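Local coordinates for aspartate-semialdehyde dehydrogenase (Thermus thermophilus, PDB 2YV3) that catalyses the aspartate-semialdehyde dehydrogenase step of amino-acid biosynthesis, probably the NADPH-dependent reductive dephosphorylation of L-aspartyl-4-phosphate to L-aspartate-semialdehyde, at the interface of chains A and B. Sequence-based numbering; all coordinates share one arbitrary frame. Chains: chain A/B, Aspartate-semialdehyde dehydrogenase.

Contact 1: the interface of chains A and B. Residues chain A 184-185, 192, 194, 198; chain B 274, 276.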
ATOM      1  N   ALA A 184       4.897  -3.878 -15.448  1.00 32.84           N
ATOM      2  CA  ALA A 184       4.758  -5.302 -15.746  1.00 30.92           C
ATOM      3  C   ALA A 184       3.337  -5.601 -16.220  1.00 29.05           C
ATOM      4  O   ALA A 184       3.089  -6.579 -16.937  1.00 17.01           O
ATOM      5  CB  ALA A 184       5.093  -6.135 -14.495  1.00 32.05           C
ATOM      6  N   HIS A 185       2.412  -4.737 -15.809  1.00 28.91           N
ATOM      7  CA  HIS A 185       0.997  -4.880 -16.132  1.00 28.80           C
ATOM      8  C   HIS A 185       0.384  -3.477 -16.277  1.00 25.38           C
ATOM      9  O   HIS A 185       1.100  -2.479 -16.252  1.00 19.61           O
ATOM     10  CB  HIS A 185       0.301  -5.630 -14.983  1.00 26.34           C
ATOM     11  CG  HIS A 185       0.841  -7.004 -14.731  1.00 21.12           C
ATOM     12  ND1 HIS A 185       0.331  -8.131 -15.341  1.00 19.27           N
ATOM     13  CD2 HIS A 185       1.842  -7.433 -13.925  1.00 26.37           C
ATOM     14  CE1 HIS A 185       0.993  -9.194 -14.918  1.00 20.62           C
ATOM     15  NE2 HIS A 185       1.916  -8.799 -14.059  1.00 19.58           N
ATOM     16  N   ILE A 192       0.638  -3.385  -8.281  1.00 15.76           N
ATOM     17  CA  ILE A 192       1.494  -4.477  -8.758  1.00  9.57           C
ATOM     18  C   ILE A 192       2.460  -4.848  -7.653  1.00 12.38           C
ATOM     19  O   ILE A 192       3.397  -4.111  -7.397  1.00 20.76           O
ATOM     20  CB  ILE A 192       2.337  -4.016  -9.994  1.00  7.21           C
ATOM     21  CG1 ILE A 192       1.443  -3.319 -11.010  1.00  2.71           C
ATOM     22  CG2 ILE A 192       2.960  -5.202 -10.698  1.00 10.28           C
ATOM     23  CD1 ILE A 192       2.147  -2.304 -11.799  1.00 10.67           C
ATOM     24  N   HIS A 194       4.977  -6.033  -7.470  1.00 21.13           N
ATOM     25  CA  HIS A 194       6.178  -6.368  -8.190  1.00 29.12           C
ATOM     26  C   HIS A 194       6.915  -5.111  -8.646  1.00 30.82           C
ATOM     27  O   HIS A 194       6.488  -4.432  -9.568  1.00 37.28           O
ATOM     28  CB  HIS A 194       5.777  -7.238  -9.387  1.00 32.54           C
ATOM     29  CG  HIS A 194       6.929  -7.734 -10.206  1.00 30.21           C
ATOM     30  ND1 HIS A 194       6.760  -8.597 -11.267  1.00 32.31           N
ATOM     31  CD2 HIS A 194       8.255  -7.461 -10.149  1.00 21.41           C
ATOM     32  CE1 HIS A 194       7.932  -8.831 -11.832  1.00 34.51           C
ATOM     33  NE2 HIS A 194       8.855  -8.155 -11.171  1.00 26.97           N
ATOM     34  N   PHE A 198      13.095 -10.564  -9.426  1.00 32.96           N
ATOM     35  CA  PHE A 198      12.918 -11.600  -8.416  1.00 27.51           C
ATOM     36  C   PHE A 198      14.193 -12.357  -8.205  1.00 24.46           C
ATOM     37  O   PHE A 198      14.809 -12.816  -9.153  1.00 28.32           O
ATOM     38  CB  PHE A 198      11.811 -12.588  -8.821  1.00 22.37           C
ATOM     39  CG  PHE A 198      10.430 -12.055  -8.618  1.00 14.01           C
ATOM     40  CD1 PHE A 198       9.835 -12.103  -7.371  1.00 16.46           C
ATOM     41  CD2 PHE A 198       9.757 -11.433  -9.654  1.00  3.02           C
ATOM     42  CE1 PHE A 198       8.580 -11.529  -7.153  1.00 19.45           C
ATOM     43  CE2 PHE A 198       8.513 -10.865  -9.452  1.00 14.13           C
ATOM     44  CZ  PHE A 198       7.920 -10.910  -8.194  1.00 20.39           C
TER
ATOM     45  N   LYS B 274       5.594 -13.140 -13.735  1.00 35.79           N
ATOM     46  CA  LYS B 274       4.905 -11.908 -13.372  1.00 32.13           C
ATOM     47  C   LYS B 274       3.479 -12.330 -13.049  1.00 23.67           C
ATOM     48  O   LYS B 274       2.513 -11.796 -13.578  1.00 33.80           O
ATOM     49  CB  LYS B 274       4.916 -10.918 -14.543  1.00 37.66           C
ATOM     50  CG  LYS B 274       6.285 -10.280 -14.820  1.00 35.26           C
ATOM     51  CD  LYS B 274       6.189  -9.178 -15.884  1.00 29.31           C
ATOM     52  CE  LYS B 274       7.332  -9.290 -16.886  1.00 38.56           C
ATOM     53  NZ  LYS B 274       8.653  -9.595 -16.215  1.00 39.62           N
ATOM     54  N   TYR B 276       1.130 -12.785  -9.810  1.00 13.86           N
ATOM     55  CA  TYR B 276       0.842 -12.515  -8.389  1.00 16.40           C
ATOM     56  C   TYR B 276      -0.512 -11.804  -8.377  1.00 17.93           C
ATOM     57  O   TYR B 276      -0.940 -11.320  -9.415  1.00 20.73           O
ATOM     58  CB  TYR B 276       1.917 -11.613  -7.774  1.00  9.07           C
ATOM     59  CG  TYR B 276       2.549 -10.753  -8.813  1.00 14.13           C
ATOM     60  CD1 TYR B 276       1.823  -9.745  -9.442  1.00 15.59           C
ATOM     61  CD2 TYR B 276       3.824 -11.029  -9.269  1.00  7.88           C
ATOM     62  CE1 TYR B 276       2.345  -9.051 -10.500  1.00 10.87           C
ATOM     63  CE2 TYR B 276       4.359 -10.337 -10.332  1.00 19.25           C
ATOM     64  CZ  TYR B 276       3.614  -9.355 -10.945  1.00 14.66           C
ATOM     65  OH  TYR B 276       4.133  -8.712 -12.028  1.00 23.87           O
TER
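The ring of A:His194 stands nearly upright against that of B:Tyr276, their planes 85° apart in an edge-to-face pair, with CZ of the phenol lying in the imidazole plane at its rim. One face of A:His194 is covered from within its own chain by the ring of A:Phe198, whose CE2 sits over the imidazole centre. A:His185 also meets the phenol edge-to-face, approaching from the opposite direction; at its rim, in plane, lie the B:Tyr276 hydroxyl oxygen and the carbonyl carbon C of B:Lys274. The oxygen of that carbonyl in turn lies over the border of one tyrosine face.

The phenol hydroxyl is the polar hub. B:Tyr276 OH is hydrogen-bonded to A:His194 ND1 at 2.7 Å, with an angle of 148° at the hydrogen and the direction undecided. A chi1 of -177°, CG trans to the backbone N, swings the A:His194 imidazole to where ND1 reaches that hydroxyl. A:His185 NE2 adds a weak, bent hydrogen bond to the same OH at 3.0 Å, and another weak one to B:Lys274 O at 3.1 Å, dividing one N-H between two oxygens. The A:His194 methylene packs separately on the phenol, CB 3.4 Å from B:Tyr276 CZ.

Beside this, the aliphatic stem of B:Lys274 runs past two chain A residues: CD lies 3.5 Å from A:Ala184 CB, and CG 3.7 Å from A:His194 CE1. The bends further along the lysine leave NZ 5.2 Å from A:His194 NE2, which might disfavour a charged imidazole. Loop thus meets loop: A:His194 provides the main hydrogen bond and A:His185 weaker support, together probably helping to position the phenol, and the patch helps hold the homodimer together.

Contact 2: the interface of chains A and B. Residues chain A 234, 239, 278-280; chain B 189-191.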
ATOM      1  N   THR A 234       0.210   6.523  -8.518  1.00 23.78           N
ATOM      2  CA  THR A 234       0.609   7.807  -7.986  1.00 14.63           C
ATOM      3  C   THR A 234       1.737   8.374  -8.839  1.00  9.31           C
ATOM      4  O   THR A 234       2.593   7.646  -9.310  1.00 19.62           O
ATOM      5  CB  THR A 234       1.016   7.666  -6.522  1.00  1.00           C
ATOM      6  OG1 THR A 234      -0.092   7.133  -5.798  1.00 13.83           O
ATOM      7  CG2 THR A 234       1.325   9.008  -5.920  1.00 15.73           C
ATOM      8  N   ALA A 239       5.165   6.020  -0.725  1.00 22.56           N
ATOM      9  CA  ALA A 239       4.585   5.799   0.597  1.00 25.57           C
ATOM     10  C   ALA A 239       5.084   4.469   1.174  1.00 27.59           C
ATOM     11  O   ALA A 239       5.334   3.518   0.439  1.00 29.97           O
ATOM     12  CB  ALA A 239       3.081   5.781   0.504  1.00 20.87           C
ATOM     13  N   MET A 278       1.044  12.189   3.275  1.00 19.96           N
ATOM     14  CA  MET A 278       0.357  11.839   2.047  1.00 16.67           C
ATOM     15  C   MET A 278       1.081  12.328   0.790  1.00 20.26           C
ATOM     16  O   MET A 278       1.591  13.448   0.740  1.00 21.72           O
ATOM     17  CB  MET A 278      -1.048  12.426   2.042  1.00  6.20           C
ATOM     18  CG  MET A 278      -2.033  11.761   2.935  1.00  2.80           C
ATOM     19  SD  MET A 278      -3.744  12.310   2.558  1.00 22.12           S
ATOM     20  CE  MET A 278      -3.503  14.099   2.209  1.00 13.84           C
ATOM     21  N   PRO A 279       1.132  11.490  -0.251  1.00 20.94           N
ATOM     22  CA  PRO A 279       1.809  11.952  -1.465  1.00 34.49           C
ATOM     23  C   PRO A 279       1.172  13.282  -1.929  1.00 34.07           C
ATOM     24  O   PRO A 279       1.744  14.048  -2.703  1.00 29.40           O
ATOM     25  CB  PRO A 279       1.593  10.790  -2.451  1.00 33.64           C
ATOM     26  CG  PRO A 279       0.387  10.082  -1.936  1.00 25.73           C
ATOM     27  CD  PRO A 279       0.556  10.150  -0.435  1.00 18.97           C
ATOM     28  N   LEU A 280      -0.022  13.548  -1.420  1.00 36.43           N
ATOM     29  CA  LEU A 280      -0.749  14.763  -1.757  1.00 38.87           C
ATOM     30  C   LEU A 280       0.052  16.008  -1.419  1.00 36.63           C
ATOM     31  O   LEU A 280       0.055  16.983  -2.165  1.00 37.61           O
ATOM     32  CB  LEU A 280      -2.072  14.796  -0.986  1.00 37.23           C
ATOM     33  CG  LEU A 280      -2.802  16.135  -1.017  1.00 34.89           C
ATOM     34  CD1 LEU A 280      -2.967  16.580  -2.481  1.00 40.72           C
ATOM     35  CD2 LEU A 280      -4.154  16.003  -0.322  1.00 42.96           C
TER
ATOM     36  N   PHE B 189      -5.050   9.598  -7.616  1.00 27.13           N
ATOM     37  CA  PHE B 189      -3.597   9.587  -7.627  1.00 25.45           C
ATOM     38  C   PHE B 189      -2.972   9.860  -6.256  1.00 21.48           C
ATOM     39  O   PHE B 189      -2.035  10.642  -6.149  1.00 34.69           O
ATOM     40  CB  PHE B 189      -3.100  10.624  -8.628  1.00 16.20           C
ATOM     41  CG  PHE B 189      -3.518  10.345 -10.044  1.00 35.12           C
ATOM     42  CD1 PHE B 189      -3.096   9.183 -10.700  1.00 32.80           C
ATOM     43  CD2 PHE B 189      -4.299  11.259 -10.744  1.00 30.39           C
ATOM     44  CE1 PHE B 189      -3.437   8.950 -12.025  1.00 25.04           C
ATOM     45  CE2 PHE B 189      -4.645  11.029 -12.069  1.00 27.03           C
ATOM     46  CZ  PHE B 189      -4.210   9.875 -12.710  1.00 28.37           C
ATOM     47  N   ASN B 190      -3.448   9.185  -5.216  1.00 14.46           N
ATOM     48  CA  ASN B 190      -2.927   9.428  -3.876  1.00 15.70           C
ATOM     49  C   ASN B 190      -3.273   8.300  -2.898  1.00 17.57           C
ATOM     50  O   ASN B 190      -4.141   7.482  -3.176  1.00 25.95           O
ATOM     51  CB  ASN B 190      -3.516  10.753  -3.393  1.00 21.54           C
ATOM     52  CG  ASN B 190      -3.140  11.086  -1.981  1.00 36.15           C
ATOM     53  OD1 ASN B 190      -1.970  11.278  -1.670  1.00 37.21           O
ATOM     54  ND2 ASN B 190      -4.138  11.171  -1.109  1.00 38.89           N
ATOM     55  N   VAL B 191      -2.579   8.237  -1.769  1.00 11.54           N
ATOM     56  CA  VAL B 191      -2.881   7.231  -0.748  1.00 15.83           C
ATOM     57  C   VAL B 191      -3.276   7.989   0.510  1.00 17.98           C
ATOM     58  O   VAL B 191      -2.682   9.019   0.822  1.00 26.21           O
ATOM     59  CB  VAL B 191      -1.666   6.316  -0.385  1.00 16.52           C
ATOM     60  CG1 VAL B 191      -1.608   5.136  -1.299  1.00  4.92           C
ATOM     61  CG2 VAL B 191      -0.377   7.099  -0.443  1.00 15.73           C
TER
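B:Asn190 turns its CG away from its own backbone N (chi1 176°), which carries the amide across to A:Pro279 and A:Leu280, and the second torsion (chi2 63°) directs OD1 toward that pair while ND2 lies nearer A:Met278. In B:Val191, chi1 of -88° places CG2 between the backbone N and the carbonyl carbon, facing the proline ring and A:Ala239.

The amide of B:Asn190 crosses the proline obliquely, its CG 3.7 Å from A:Pro279 CG. OD1 comes within 3.0 Å of A:Leu280 N, yet the N-H points away, so the proximity is not a hydrogen bond. Because A:Pro279 and A:Leu280 begin the short helix 279-282, the oxygen sits by its N-terminal end. The shorter approach of OD1 to A:Pro279 CG is doubtful at this resolution and supports no claim.

B:Val191 meets A:Pro279 at about a right angle, and its CG2 also rests 3.8 Å from A:Ala239 CB, on strand 237-246. A:Ala239 follows the probable proton acceptor, A:His238, so this apolar packing may help brace a strand of the catalytic region from the neighbouring subunit. B:Phe189 takes part through its backbone: its carbonyl O lies 3.7 Å from A:Thr234 CG2. The patch is therefore a largely van der Waals seam of the homodimer.

A:Met278 passes B:Asn190 at about a right angle; its CG is 3.5 Å from B:Val191 O, and its sulfur SD lies 3.9 Å from the amide nitrogen ND2 of B:Asn190.

The C-alpha centres of contact 1 and contact 2 lie about 21 Å apart on one two-fold symmetric interface. Contact 1 uses 184-185, 192, 194 and 198 of chain A; contact 2 uses 189-191, from the same stretch of sequence, of chain B. B:Lys274 and B:Tyr276 in contact 1 have their near sequence neighbours A:278-280 in contact 2, which alone includes A:Thr234 and A:Ala239. Each subunit therefore both gives and receives these segments. The centres lie about 16 and 15 Å from A:Cys125, but 15 and 7 Å from A:His238; contact 2 may link the dimer interface to the latter's region.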